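6-phospho-alpha-glucosidase (Merdibacter massiliensis, PDB 6VC6) probably hydrolyses 6-phospho-alpha-glucosides such as maltose 6'-phosphate, with bound NAD and manganese as in other family 4 glycoside hydrolases. Local coordinates at residues E391-D396 against A406-T411; C111-M116 against R414-A419; I341-G346 against D354-L359; D396-H401 against M436-K441. All blocks are in the same frame, centred on the assembly; numbering follows the deposited sequence.

Contact 1: E391-D396 against A406-T411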
loop_
_atom_site.group_PDB
_atom_site.type_symbol
_atom_site.label_atom_id
_atom_site.label_comp_id
_atom_site.label_asym_id
_atom_site.label_seq_id
_atom_site.Cartn_x
_atom_site.Cartn_y
_atom_site.Cartn_z
ATOM N N GLU A 391 -2.868 -9.580 -12.959
ATOM C CA GLU A 391 -3.538 -8.370 -12.494
ATOM C C GLU A 391 -4.372 -7.737 -13.600
ATOM O O GLU A 391 -5.499 -7.292 -13.357
ATOM C CB GLU A 391 -2.510 -7.374 -11.959
ATOM C CG GLU A 391 -1.653 -7.907 -10.823
ATOM C CD GLU A 391 -0.555 -6.939 -10.426
ATOM O OE1 GLU A 391 -0.343 -5.949 -11.157
ATOM O OE2 GLU A 391 0.099 -7.168 -9.386
ATOM N N LYS A 392 -3.838 -7.690 -14.822
ATOM C CA LYS A 392 -4.577 -7.077 -15.921
ATOM C C LYS A 392 -5.780 -7.918 -16.329
ATOM O O LYS A 392 -6.792 -7.369 -16.779
ATOM C CB LYS A 392 -3.650 -6.850 -17.115
ATOM C CG LYS A 392 -2.705 -5.672 -16.935
ATOM C CD LYS A 392 -1.681 -5.603 -18.055
ATOM C CE LYS A 392 -0.870 -4.319 -17.975
ATOM N NZ LYS A 392 -1.721 -3.111 -18.169
ATOM N N LEU A 393 -5.691 -9.241 -16.182
ATOM C CA LEU A 393 -6.853 -10.084 -16.443
ATOM C C LEU A 393 -7.926 -9.899 -15.380
ATOM O O LEU A 393 -9.118 -10.056 -15.669
ATOM C CB LEU A 393 -6.433 -11.552 -16.525
ATOM C CG LEU A 393 -5.661 -11.977 -17.776
ATOM C CD1 LEU A 393 -4.930 -13.288 -17.533
ATOM C CD2 LEU A 393 -6.590 -12.088 -18.974
ATOM N N LEU A 394 -7.529 -9.561 -14.150
ATOM C CA LEU A 394 -8.507 -9.383 -13.081
ATOM C C LEU A 394 -9.363 -8.144 -13.317
ATOM O O LEU A 394 -10.597 -8.210 -13.256
ATOM C CB LEU A 394 -7.801 -9.297 -11.728
ATOM C CG LEU A 394 -8.742 -9.195 -10.528
ATOM C CD1 LEU A 394 -9.486 -10.506 -10.314
ATOM C CD2 LEU A 394 -7.983 -8.791 -9.276
ATOM N N VAL A 395 -8.728 -7.000 -13.584
ATOM C CA VAL A 395 -9.497 -5.798 -13.875
ATOM C C VAL A 395 -10.173 -5.894 -15.236
ATOM O O VAL A 395 -11.104 -5.129 -15.517
ATOM C CB VAL A 395 -8.610 -4.542 -13.782
ATOM C CG1 VAL A 395 -7.742 -4.598 -12.533
ATOM C CG2 VAL A 395 -7.758 -4.403 -15.021
ATOM N N ASP A 396 -9.725 -6.814 -16.095
ATOM C CA ASP A 396 -10.503 -7.155 -17.282
ATOM C C ASP A 396 -11.861 -7.718 -16.889
ATOM O O ASP A 396 -12.888 -7.359 -17.480
ATOM C CB ASP A 396 -9.742 -8.163 -18.143
ATOM C CG ASP A 396 -8.849 -7.502 -19.171
ATOM O OD1 ASP A 396 -8.794 -6.256 -19.204
ATOM O OD2 ASP A 396 -8.200 -8.233 -19.948
ATOM N N ALA A 406 -11.896 -13.642 -14.811
ATOM C CA ALA A 406 -11.498 -13.868 -13.426
ATOM C C ALA A 406 -10.888 -15.253 -13.247
ATOM O O ALA A 406 -9.925 -15.420 -12.491
ATOM C CB ALA A 406 -12.697 -13.683 -12.497
ATOM N N LEU A 407 -11.435 -16.258 -13.937
ATOM C CA LEU A 407 -10.886 -17.607 -13.840
ATOM C C LEU A 407 -9.471 -17.667 -14.397
ATOM O O LEU A 407 -8.594 -18.323 -13.821
ATOM C CB LEU A 407 -11.795 -18.595 -14.571
ATOM C CG LEU A 407 -11.299 -20.040 -14.644
ATOM C CD1 LEU A 407 -11.230 -20.656 -13.254
ATOM C CD2 LEU A 407 -12.187 -20.868 -15.559
ATOM N N GLU A 408 -9.226 -16.987 -15.520
ATOM C CA GLU A 408 -7.886 -16.977 -16.098
ATOM C C GLU A 408 -6.911 -16.207 -15.215
ATOM O O GLU A 408 -5.737 -16.579 -15.106
ATOM C CB GLU A 408 -7.927 -16.386 -17.506
ATOM C CG GLU A 408 -8.706 -17.233 -18.502
ATOM C CD GLU A 408 -8.994 -16.504 -19.801
ATOM O OE1 GLU A 408 -8.554 -15.343 -19.945
ATOM O OE2 GLU A 408 -9.661 -17.093 -20.677
ATOM N N ALA A 409 -7.381 -15.133 -14.574
ATOM C CA ALA A 409 -6.525 -14.395 -13.650
ATOM C C ALA A 409 -6.161 -15.245 -12.441
ATOM O O ALA A 409 -5.007 -15.239 -11.995
ATOM C CB ALA A 409 -7.217 -13.104 -13.212
ATOM N N PHE A 410 -7.132 -15.982 -11.897
ATOM C CA PHE A 410 -6.851 -16.861 -10.766
ATOM C C PHE A 410 -5.920 -17.999 -11.170
ATOM O O PHE A 410 -4.970 -18.316 -10.446
ATOM C CB PHE A 410 -8.158 -17.418 -10.200
ATOM C CG PHE A 410 -8.819 -16.523 -9.189
ATOM C CD1 PHE A 410 -9.095 -15.198 -9.486
ATOM C CD2 PHE A 410 -9.175 -17.012 -7.942
ATOM C CE1 PHE A 410 -9.709 -14.377 -8.558
ATOM C CE2 PHE A 410 -9.788 -16.196 -7.009
ATOM C CZ PHE A 410 -10.055 -14.876 -7.317
ATOM N N THR A 411 -6.175 -18.618 -12.326
ATOM C CA THR A 411 -5.361 -19.749 -12.764
ATOM C C THR A 411 -3.917 -19.332 -13.012
ATOM O O THR A 411 -2.980 -20.033 -12.606
ATOM C CB THR A 411 -5.958 -20.366 -14.031
ATOM O OG1 THR A 411 -7.262 -20.886 -13.745
ATOM C CG2 THR A 411 -5.072 -21.488 -14.555
#

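Contact 2: C111-M116 against R414-A419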
loop_
_atom_site.group_PDB
_atom_site.type_symbol
_atom_site.label_atom_id
_atom_site.label_comp_id
_atom_site.label_asym_id
_atom_site.label_seq_id
_atom_site.Cartn_x
_atom_site.Cartn_y
_atom_site.Cartn_z
ATOM N N CYS A 111 -1.749 -10.414 -1.775
ATOM C CA CYS A 111 -1.144 -11.394 -2.664
ATOM C C CYS A 111 -1.984 -12.661 -2.699
ATOM O O CYS A 111 -2.503 -13.103 -1.668
ATOM C CB CYS A 111 0.284 -11.727 -2.226
ATOM S SG CYS A 111 1.380 -10.296 -2.124
ATOM N N GLY A 112 -2.113 -13.241 -3.891
ATOM C CA GLY A 112 -2.833 -14.491 -4.031
ATOM C C GLY A 112 -4.328 -14.290 -4.215
ATOM O O GLY A 112 -4.793 -13.257 -4.701
ATOM N N ALA A 113 -5.088 -15.311 -3.809
ATOM C CA ALA A 113 -6.537 -15.271 -3.964
ATOM C C ALA A 113 -7.161 -14.191 -3.090
ATOM O O ALA A 113 -8.116 -13.524 -3.504
ATOM C CB ALA A 113 -7.137 -16.636 -3.637
ATOM N N GLY A 114 -6.637 -14.006 -1.877
ATOM C CA GLY A 114 -7.173 -12.976 -1.004
ATOM C C GLY A 114 -6.922 -11.576 -1.529
ATOM O O GLY A 114 -7.761 -10.684 -1.373
ATOM N N GLY A 115 -5.767 -11.363 -2.163
ATOM C CA GLY A 115 -5.465 -10.047 -2.698
ATOM C C GLY A 115 -6.335 -9.680 -3.884
ATOM O O GLY A 115 -6.786 -8.538 -4.005
HETATM N N MSE A 116 -6.589 -10.638 -4.769
HETATM C CA MSE A 116 -7.401 -10.385 -5.951
HETATM C C MSE A 116 -8.869 -10.206 -5.576
HETATM O O MSE A 116 -9.596 -9.454 -6.225
HETATM C CB MSE A 116 -7.235 -11.517 -6.963
HETATM C CG MSE A 116 -5.884 -11.500 -7.665
HETATM SE SE MSE A 116 -5.694 -12.880 -9.026
HETATM C CE MSE A 116 -5.354 -14.402 -7.858
ATOM N N ARG A 414 0.606 -16.971 -9.522
ATOM C CA ARG A 414 1.598 -17.908 -9.009
ATOM C C ARG A 414 1.146 -18.576 -7.716
ATOM O O ARG A 414 1.520 -19.723 -7.452
ATOM C CB ARG A 414 2.927 -17.186 -8.789
ATOM C CG ARG A 414 4.148 -18.033 -9.077
ATOM C CD ARG A 414 5.427 -17.226 -8.928
ATOM N NE ARG A 414 6.573 -18.084 -8.644
ATOM C CZ ARG A 414 7.206 -18.812 -9.557
ATOM N NH1 ARG A 414 6.809 -18.788 -10.822
ATOM N NH2 ARG A 414 8.238 -19.567 -9.205
ATOM N N LEU A 415 0.354 -17.883 -6.902
ATOM C CA LEU A 415 -0.059 -18.403 -5.606
ATOM C C LEU A 415 -1.316 -19.263 -5.676
ATOM O O LEU A 415 -1.766 -19.761 -4.640
ATOM C CB LEU A 415 -0.265 -17.247 -4.621
ATOM C CG LEU A 415 0.939 -16.308 -4.484
ATOM C CD1 LEU A 415 0.725 -15.295 -3.370
ATOM C CD2 LEU A 415 2.218 -17.099 -4.251
ATOM N N ILE A 416 -1.855 -19.461 -6.875
ATOM C CA ILE A 416 -2.930 -20.421 -7.088
ATOM C C ILE A 416 -2.504 -21.535 -8.042
ATOM O O ILE A 416 -2.495 -22.695 -7.677
ATOM C CB ILE A 416 -4.202 -19.729 -7.601
ATOM C CG1 ILE A 416 -4.841 -18.924 -6.475
ATOM C CG2 ILE A 416 -5.183 -20.745 -8.158
ATOM C CD1 ILE A 416 -3.906 -17.945 -5.825
ATOM N N ASN A 417 -2.130 -21.156 -9.256
ATOM C CA ASN A 417 -1.347 -21.981 -10.172
ATOM C C ASN A 417 -2.100 -23.180 -10.738
ATOM O O ASN A 417 -1.493 -23.997 -11.440
ATOM C CB ASN A 417 -0.055 -22.473 -9.505
ATOM C CG ASN A 417 1.065 -22.699 -10.499
ATOM O OD1 ASN A 417 1.188 -21.976 -11.486
ATOM N ND2 ASN A 417 1.890 -23.707 -10.240
ATOM N N ASP A 418 -3.398 -23.314 -10.475
ATOM C CA ASP A 418 -4.154 -24.463 -10.957
ATOM C C ASP A 418 -5.564 -24.031 -11.329
ATOM O O ASP A 418 -6.196 -23.263 -10.600
ATOM C CB ASP A 418 -4.199 -25.578 -9.902
ATOM C CG ASP A 418 -5.018 -26.773 -10.347
ATOM O OD1 ASP A 418 -6.245 -26.778 -10.115
ATOM O OD2 ASP A 418 -4.435 -27.710 -10.932
ATOM N N ALA A 419 -6.054 -24.539 -12.464
ATOM C CA ALA A 419 -7.348 -24.093 -12.976
ATOM C C ALA A 419 -8.503 -24.646 -12.147
ATOM O O ALA A 419 -9.504 -23.953 -11.934
ATOM C CB ALA A 419 -7.500 -24.494 -14.442
HETATM O O HOH W 1 -3.504 -17.665 -2.831
#

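Contact 3: I341-G346 against D354-L359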
loop_
_atom_site.group_PDB
_atom_site.type_symbol
_atom_site.label_atom_id
_atom_site.label_comp_id
_atom_site.label_asym_id
_atom_site.label_seq_id
_atom_site.Cartn_x
_atom_site.Cartn_y
_atom_site.Cartn_z
ATOM N N ILE A 341 4.499 4.187 -7.705
ATOM C CA ILE A 341 3.909 3.376 -8.764
ATOM C C ILE A 341 3.579 4.280 -9.944
ATOM O O ILE A 341 2.871 5.283 -9.787
ATOM C CB ILE A 341 2.657 2.638 -8.263
ATOM C CG1 ILE A 341 3.030 1.666 -7.142
ATOM C CG2 ILE A 341 1.971 1.908 -9.406
ATOM C CD1 ILE A 341 1.842 1.100 -6.401
ATOM N N VAL A 342 4.089 3.927 -11.127
ATOM C CA VAL A 342 3.934 4.746 -12.323
ATOM C C VAL A 342 3.704 3.850 -13.533
ATOM O O VAL A 342 4.022 2.659 -13.528
ATOM C CB VAL A 342 5.163 5.648 -12.576
ATOM C CG1 VAL A 342 5.257 6.736 -11.525
ATOM C CG2 VAL A 342 6.436 4.815 -12.605
ATOM N N LYS A 343 3.147 4.450 -14.583
ATOM C CA LYS A 343 3.027 3.765 -15.861
ATOM C C LYS A 343 4.407 3.567 -16.476
ATOM O O LYS A 343 5.241 4.477 -16.478
ATOM C CB LYS A 343 2.129 4.563 -16.809
ATOM C CG LYS A 343 1.853 3.878 -18.137
ATOM C CD LYS A 343 0.649 4.493 -18.836
ATOM C CE LYS A 343 1.069 5.585 -19.805
ATOM N NZ LYS A 343 0.179 6.777 -19.724
ATOM N N ASN A 344 4.646 2.365 -16.998
ATOM C CA ASN A 344 5.972 1.977 -17.468
ATOM C C ASN A 344 6.400 2.783 -18.690
ATOM O O ASN A 344 7.224 3.697 -18.577
ATOM C CB ASN A 344 6.000 0.480 -17.782
ATOM C CG ASN A 344 7.370 -0.000 -18.213
ATOM O OD1 ASN A 344 8.391 0.506 -17.750
ATOM N ND2 ASN A 344 7.399 -0.989 -19.099
ATOM N N GLU A 345 5.849 2.440 -19.854
ATOM C CA GLU A 345 6.135 3.106 -21.127
ATOM C C GLU A 345 7.640 3.284 -21.346
ATOM O O GLU A 345 8.143 4.388 -21.561
ATOM C CB GLU A 345 5.407 4.450 -21.223
ATOM C CG GLU A 345 5.031 4.834 -22.652
ATOM C CD GLU A 345 4.287 6.152 -22.736
ATOM O OE1 GLU A 345 3.429 6.410 -21.867
ATOM O OE2 GLU A 345 4.559 6.929 -23.676
ATOM N N GLY A 346 8.357 2.163 -21.284
ATOM C CA GLY A 346 9.767 2.121 -21.599
ATOM C C GLY A 346 10.695 2.162 -20.402
ATOM O O GLY A 346 11.877 1.826 -20.547
ATOM N N ASP A 354 1.891 -0.364 -21.059
ATOM C CA ASP A 354 0.777 -0.017 -20.185
ATOM C C ASP A 354 0.807 -0.758 -18.850
ATOM O O ASP A 354 -0.246 -0.925 -18.223
ATOM C CB ASP A 354 -0.555 -0.271 -20.900
ATOM C CG ASP A 354 -0.730 -1.719 -21.327
ATOM O OD1 ASP A 354 0.163 -2.548 -21.052
ATOM O OD2 ASP A 354 -1.770 -2.029 -21.944
ATOM N N ALA A 355 1.976 -1.198 -18.400
ATOM C CA ALA A 355 2.101 -1.844 -17.102
ATOM C C ALA A 355 2.350 -0.801 -16.021
ATOM O O ALA A 355 3.159 0.113 -16.197
ATOM C CB ALA A 355 3.235 -2.869 -17.108
HETATM N N MSE A 356 1.637 -0.935 -14.907
HETATM C CA MSE A 356 1.891 -0.093 -13.745
HETATM C C MSE A 356 3.012 -0.718 -12.921
HETATM O O MSE A 356 2.848 -1.798 -12.354
HETATM C CB MSE A 356 0.625 0.080 -12.902
HETATM C CG MSE A 356 -0.548 0.710 -13.646
HETATM SE SE MSE A 356 -0.129 2.432 -14.479
HETATM C CE MSE A 356 0.014 3.534 -12.881
ATOM N N VAL A 357 4.156 -0.039 -12.868
ATOM C CA VAL A 357 5.355 -0.570 -12.237
ATOM C C VAL A 357 5.772 0.353 -11.096
ATOM O O VAL A 357 5.259 1.461 -10.939
ATOM C CB VAL A 357 6.507 -0.752 -13.243
ATOM C CG1 VAL A 357 6.133 -1.786 -14.294
ATOM C CG2 VAL A 357 6.854 0.576 -13.897
ATOM N N GLU A 358 6.726 -0.125 -10.298
ATOM C CA GLU A 358 7.211 0.569 -9.112
ATOM C C GLU A 358 8.683 0.904 -9.312
ATOM O O GLU A 358 9.508 -0.001 -9.481
ATOM C CB GLU A 358 7.017 -0.296 -7.864
ATOM C CG GLU A 358 7.087 0.457 -6.551
ATOM C CD GLU A 358 6.638 -0.391 -5.377
ATOM O OE1 GLU A 358 7.224 -1.473 -5.164
ATOM O OE2 GLU A 358 5.697 0.023 -4.669
ATOM N N LEU A 359 9.011 2.196 -9.293
ATOM C CA LEU A 359 10.362 2.642 -9.611
ATOM C C LEU A 359 10.711 3.879 -8.795
ATOM O O LEU A 359 9.844 4.533 -8.209
ATOM C CB LEU A 359 10.512 2.956 -11.103
ATOM C CG LEU A 359 10.206 1.855 -12.118
ATOM C CD1 LEU A 359 9.970 2.473 -13.475
ATOM C CD2 LEU A 359 11.336 0.842 -12.172
#

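Contact 4: D396-H401 against M436-K441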
loop_
_atom_site.group_PDB
_atom_site.type_symbol
_atom_site.label_atom_id
_atom_site.label_comp_id
_atom_site.label_asym_id
_atom_site.label_seq_id
_atom_site.Cartn_x
_atom_site.Cartn_y
_atom_site.Cartn_z
ATOM N N ASP A 396 -9.725 -6.814 -16.095
ATOM C CA ASP A 396 -10.503 -7.155 -17.282
ATOM C C ASP A 396 -11.861 -7.718 -16.889
ATOM O O ASP A 396 -12.888 -7.359 -17.480
ATOM C CB ASP A 396 -9.742 -8.163 -18.143
ATOM C CG ASP A 396 -8.849 -7.502 -19.171
ATOM O OD1 ASP A 396 -8.794 -6.256 -19.204
ATOM O OD2 ASP A 396 -8.200 -8.233 -19.948
ATOM N N ALA A 397 -11.885 -8.603 -15.889
ATOM C CA ALA A 397 -13.146 -9.156 -15.408
ATOM C C ALA A 397 -14.027 -8.083 -14.788
ATOM O O ALA A 397 -15.258 -8.169 -14.870
ATOM C CB ALA A 397 -12.879 -10.271 -14.398
ATOM N N TYR A 398 -13.422 -7.072 -14.162
ATOM C CA TYR A 398 -14.205 -5.980 -13.592
ATOM C C TYR A 398 -14.900 -5.177 -14.684
ATOM O O TYR A 398 -16.088 -4.851 -14.570
ATOM C CB TYR A 398 -13.308 -5.073 -12.749
ATOM C CG TYR A 398 -13.910 -3.712 -12.480
ATOM C CD1 TYR A 398 -14.885 -3.545 -11.506
ATOM C CD2 TYR A 398 -13.508 -2.596 -13.203
ATOM C CE1 TYR A 398 -15.443 -2.305 -11.257
ATOM C CE2 TYR A 398 -14.060 -1.353 -12.962
ATOM C CZ TYR A 398 -15.026 -1.213 -11.988
ATOM O OH TYR A 398 -15.578 0.023 -11.742
ATOM N N TYR A 399 -14.175 -4.851 -15.755
ATOM C CA TYR A 399 -14.735 -4.015 -16.810
ATOM C C TYR A 399 -15.684 -4.785 -17.719
ATOM O O TYR A 399 -16.659 -4.210 -18.215
ATOM C CB TYR A 399 -13.610 -3.396 -17.643
ATOM C CG TYR A 399 -13.040 -2.128 -17.051
ATOM C CD1 TYR A 399 -13.739 -0.931 -17.120
ATOM C CD2 TYR A 399 -11.801 -2.130 -16.421
ATOM C CE1 TYR A 399 -13.222 0.230 -16.578
ATOM C CE2 TYR A 399 -11.276 -0.974 -15.878
ATOM C CZ TYR A 399 -11.990 0.203 -15.960
ATOM O OH TYR A 399 -11.470 1.355 -15.420
ATOM N N GLU A 400 -15.426 -6.070 -17.949
ATOM C CA GLU A 400 -16.210 -6.863 -18.885
ATOM C C GLU A 400 -17.293 -7.695 -18.211
ATOM O O GLU A 400 -18.068 -8.351 -18.912
ATOM C CB GLU A 400 -15.290 -7.785 -19.692
ATOM C CG GLU A 400 -14.326 -7.051 -20.609
ATOM C CD GLU A 400 -13.335 -7.984 -21.273
ATOM O OE1 GLU A 400 -12.173 -7.573 -21.476
ATOM O OE2 GLU A 400 -13.717 -9.130 -21.592
ATOM N N HIS A 401 -17.368 -7.677 -16.878
ATOM C CA HIS A 401 -18.295 -8.532 -16.134
ATOM C C HIS A 401 -18.124 -9.994 -16.540
ATOM O O HIS A 401 -19.095 -10.719 -16.765
ATOM C CB HIS A 401 -19.745 -8.080 -16.324
ATOM C CG HIS A 401 -20.016 -6.689 -15.844
ATOM N ND1 HIS A 401 -19.599 -6.231 -14.612
ATOM C CD2 HIS A 401 -20.668 -5.656 -16.427
ATOM C CE1 HIS A 401 -19.980 -4.976 -14.459
ATOM N NE2 HIS A 401 -20.630 -4.603 -15.546
HETATM N N MSE A 436 -20.397 -6.726 -3.140
HETATM C CA MSE A 436 -19.208 -5.881 -3.126
HETATM C C MSE A 436 -18.351 -6.042 -4.380
HETATM O O MSE A 436 -17.451 -5.241 -4.633
HETATM C CB MSE A 436 -18.368 -6.180 -1.884
HETATM C CG MSE A 436 -19.051 -5.814 -0.576
HETATM SE SE MSE A 436 -18.359 -6.823 0.942
HETATM C CE MSE A 436 -19.274 -8.511 0.629
ATOM N N TRP A 437 -18.630 -7.076 -5.153
ATOM C CA TRP A 437 -17.921 -7.367 -6.387
ATOM C C TRP A 437 -18.718 -6.884 -7.587
ATOM O O TRP A 437 -19.927 -6.657 -7.494
ATOM C CB TRP A 437 -17.680 -8.876 -6.518
ATOM C CG TRP A 437 -16.399 -9.362 -5.922
ATOM C CD1 TRP A 437 -15.633 -8.730 -4.985
ATOM C CD2 TRP A 437 -15.732 -10.592 -6.223
ATOM N NE1 TRP A 437 -14.531 -9.493 -4.684
ATOM C CE2 TRP A 437 -14.568 -10.641 -5.431
ATOM C CE3 TRP A 437 -16.005 -11.658 -7.086
ATOM C CZ2 TRP A 437 -13.680 -11.713 -5.477
ATOM C CZ3 TRP A 437 -15.123 -12.720 -7.130
ATOM C CH2 TRP A 437 -13.973 -12.739 -6.332
ATOM N N PRO A 438 -18.074 -6.710 -8.738
ATOM C CA PRO A 438 -18.835 -6.593 -9.983
ATOM C C PRO A 438 -19.437 -7.939 -10.348
ATOM O O PRO A 438 -18.985 -8.995 -9.899
ATOM C CB PRO A 438 -17.783 -6.153 -11.007
ATOM C CG PRO A 438 -16.502 -6.696 -10.467
ATOM C CD PRO A 438 -16.622 -6.593 -8.969
ATOM N N GLU A 439 -20.487 -7.894 -11.161
ATOM C CA GLU A 439 -21.088 -9.129 -11.643
ATOM C C GLU A 439 -20.096 -9.874 -12.526
ATOM O O GLU A 439 -19.351 -9.266 -13.299
ATOM C CB GLU A 439 -22.373 -8.841 -12.415
ATOM C CG GLU A 439 -23.578 -9.640 -11.943
ATOM C CD GLU A 439 -24.764 -9.504 -12.878
ATOM O OE1 GLU A 439 -24.684 -10.003 -14.019
ATOM O OE2 GLU A 439 -25.777 -8.894 -12.482
ATOM N N LEU A 440 -20.073 -11.197 -12.396
ATOM C CA LEU A 440 -19.182 -12.054 -13.176
ATOM C C LEU A 440 -20.043 -13.080 -13.901
ATOM O O LEU A 440 -20.479 -14.070 -13.304
ATOM C CB LEU A 440 -18.139 -12.723 -12.283
ATOM C CG LEU A 440 -17.137 -11.799 -11.586
ATOM C CD1 LEU A 440 -16.118 -12.609 -10.800
ATOM C CD2 LEU A 440 -16.445 -10.892 -12.593
ATOM N N LYS A 441 -20.288 -12.844 -15.186
ATOM C CA LYS A 441 -21.130 -13.728 -15.981
ATOM C C LYS A 441 -20.379 -14.258 -17.198
ATOM O O LYS A 441 -19.168 -14.078 -17.317
ATOM C CB LYS A 441 -22.401 -13.000 -16.422
ATOM C CG LYS A 441 -23.341 -12.654 -15.281
ATOM C CD LYS A 441 -23.594 -13.860 -14.392
ATOM C CE LYS A 441 -24.863 -13.691 -13.573
ATOM N NZ LYS A 441 -25.299 -14.977 -12.965
#

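Contact 1: E391-D396 against A406-T411
An antiparallel helical hairpin brings Leu393 and Leu394 of helix 378-400 against Ala409 and Phe410 of helix 403-412. The evidence for tight pairing is the separation of the two segment axes, 7.8 Å at closest approach, with their N-to-C directions 159° apart. The closeness is consistent with the small residue at the centre: the Ala409 methyl is directed at the facing helix and lodges between two consecutive leucines. Its CB lies 3.7 Å from Leu393 CB and 4.1 Å from Leu394 CB, and it also presses on the backbone, 3.7 Å from Leu394 N. From there the two leucines diverge. Leu394 sets its CG opposite the backbone N (chi1 -176°), which carries CD1 to the rim of the Phe410 ring, near the ring plane and 4.3 Å from CE1. Leu393 turns the other way, with CG beside its own N, and CD2 reaches 3.9 Å from Glu408 OE1, the two side chains crossing at about a right angle. That is only a van der Waals touch of a methyl on a carboxylate oxygen, and the Glu408 carboxylate is bound through OE2 to Gln404 within its own helix. Beyond the pair, Leu394 and Phe410 both rest on Met116 of helix 113-136, Leu394 also meets Ile151 of helix 149-159, and Phe410 packs on Ala422 of helix 419-432.

Contact 2: C111-M116 against R414-A419
Leu415 and Ile416, in the loop between helices 403-412 and 419-432, pack against the N-terminal turn of helix 113-136, with Gly112 at the N-cap position. The contact joins the two family 4 sequence regions, its segments lying almost 300 residues apart in the chain. Both side chains are directed at the helix start, but they address successive peptide groups. Leu415, with CG beside its own backbone N, lays its CB against Gly112 CA at 3.8 Å and carries CD1 over to Gly112 N at 3.5 Å. The same methyl continues to Cys111 CB, 3.8 Å away, and thus spans the residue before the cap as well. Gly112 itself has phi 86° and psi -154°, a conformation open mainly to glycine, and here the leucine lies close over a backbone that carries no CB. Ile416 contributes its CD1 alone: a bend at chi2 (54°) points this methyl into the first turn, where it is 3.5 Å from Ala113 N, 4.1 Å from Ala113 CB and 4.3 Å from the CE of selenomethionine Met116. Elsewhere, Ile416 also rests on Ala422 of helix 419-432, while Leu415 packs against Tyr266 and Tyr267. A water bridges the backbones, accepting from Ala113 N at 3.0 Å and donating to Leu415 O at 3.3 Å.

Contact 3: I341-G346 against D354-L359
Ile341, Val342 and Val357 carry the largest share of this interface between strands 336-343 and 356-364. Val342 and Val357 form an antiparallel hydrogen-bonded pair: Val342 N donates to Val357 O over 2.7 Å and Val357 N returns a bond to Val342 O over 2.8 Å, both N-H directions within about 20° of straight. Their side chains lie on the same face of the sheet. Val357 CG2, held between its backbone N and carbonyl carbon, packs 3.5 Å from Val342 O, while Val342 CG2 extends to Leu359 CD1 at 4.3 Å. Ile341 occupies the other face, paired with Glu358. Its CA gives a C-H...O contact to Val357 O at 3.2 Å, and its CG2 meets Met356 CB at 4.2 Å, the two side chains crossing at about a right angle; Ala153 of helix 149-159 touches both. Past the strand end, Asn344 N binds Ala355 O at 2.8 Å with a more bent geometry (141°), and its side-chain amide ties down the connecting loop through Ile348 and Gln352. Consecutive antiparallel strands linked by a loop make this a beta hairpin, placed within the mixed nine-stranded sheet where Glu358, whose OE1 is hydrogen-bonded to Tyr195 OH, approaches the manganese site.

Contact 4: D396-H401 against M436-K441
His401, the first residue beyond helix 378-400, meets the C-terminal tail of the chain through both its ring and its backbone. Followed outward, its side chain runs along one carbonyl. The CB is 3.3 Å from Glu439 O and the CG 3.7 Å from the same oxygen. At ND1 the distance is again 3.3 Å, and ND1 donates a weak hydrogen bond to Glu439 O, its N-H...O angle of 129° far from straight. The oxygen lies near the plane of the imidazole, at its edge, and the same edge faces Pro438, whose CB is 4.0 Å from ND1. The torsion that sets CG beside the backbone N (chi1 -61°) accounts for this route along the tail. The stronger tie is made by the main chain: Lys441 N donates to His401 O over 2.9 Å at 168°, arriving from above the carbonyl plane. A positive phi at His401 marks its departure from helical geometry.

Two apolar touches extend the interface back up the helix. Pro438 CG is 3.7 Å from Tyr398 CD1, at the edge of the tyrosine ring, with the two side chains crossing at about a right angle. At the preceding residue of the helix, Leu440 CD2 sits 4.0 Å from Ala397 CB; this leucine also touches Tyr403, Ala406 and Ile430. Lys441 N belongs to the last residue of the protein, so the arrangement is a C-terminal tail laid, in extended form, across the end of a helix at the surface of the helical region.

Overall arrangement
Contact 1 sits between contacts 2 and 4, touching both, while those two do not touch each other; its centre is about 10 Å from the centres of both. Phe410 O of contact 1 lies 3.3 Å from Ile416 CB of contact 2, and Ala406 N lies 3.5 Å from Ala397 CB of contact 4. Contact 3 stands apart, about 19 Å from contact 1 between centres, yet a salt bridge from Lys392 NZ to Asp354 OD1, 3.5 Å long, connects them. Of the four, contact 3 lies nearest the bound manganese and NAD: the Glu358 side chain is about 6 Å from manganese and that of Ile341 about 7 Å from NAD. The Cys111 side chain of contact 2 is about 9 Å from both manganese and the bound sugar phosphate.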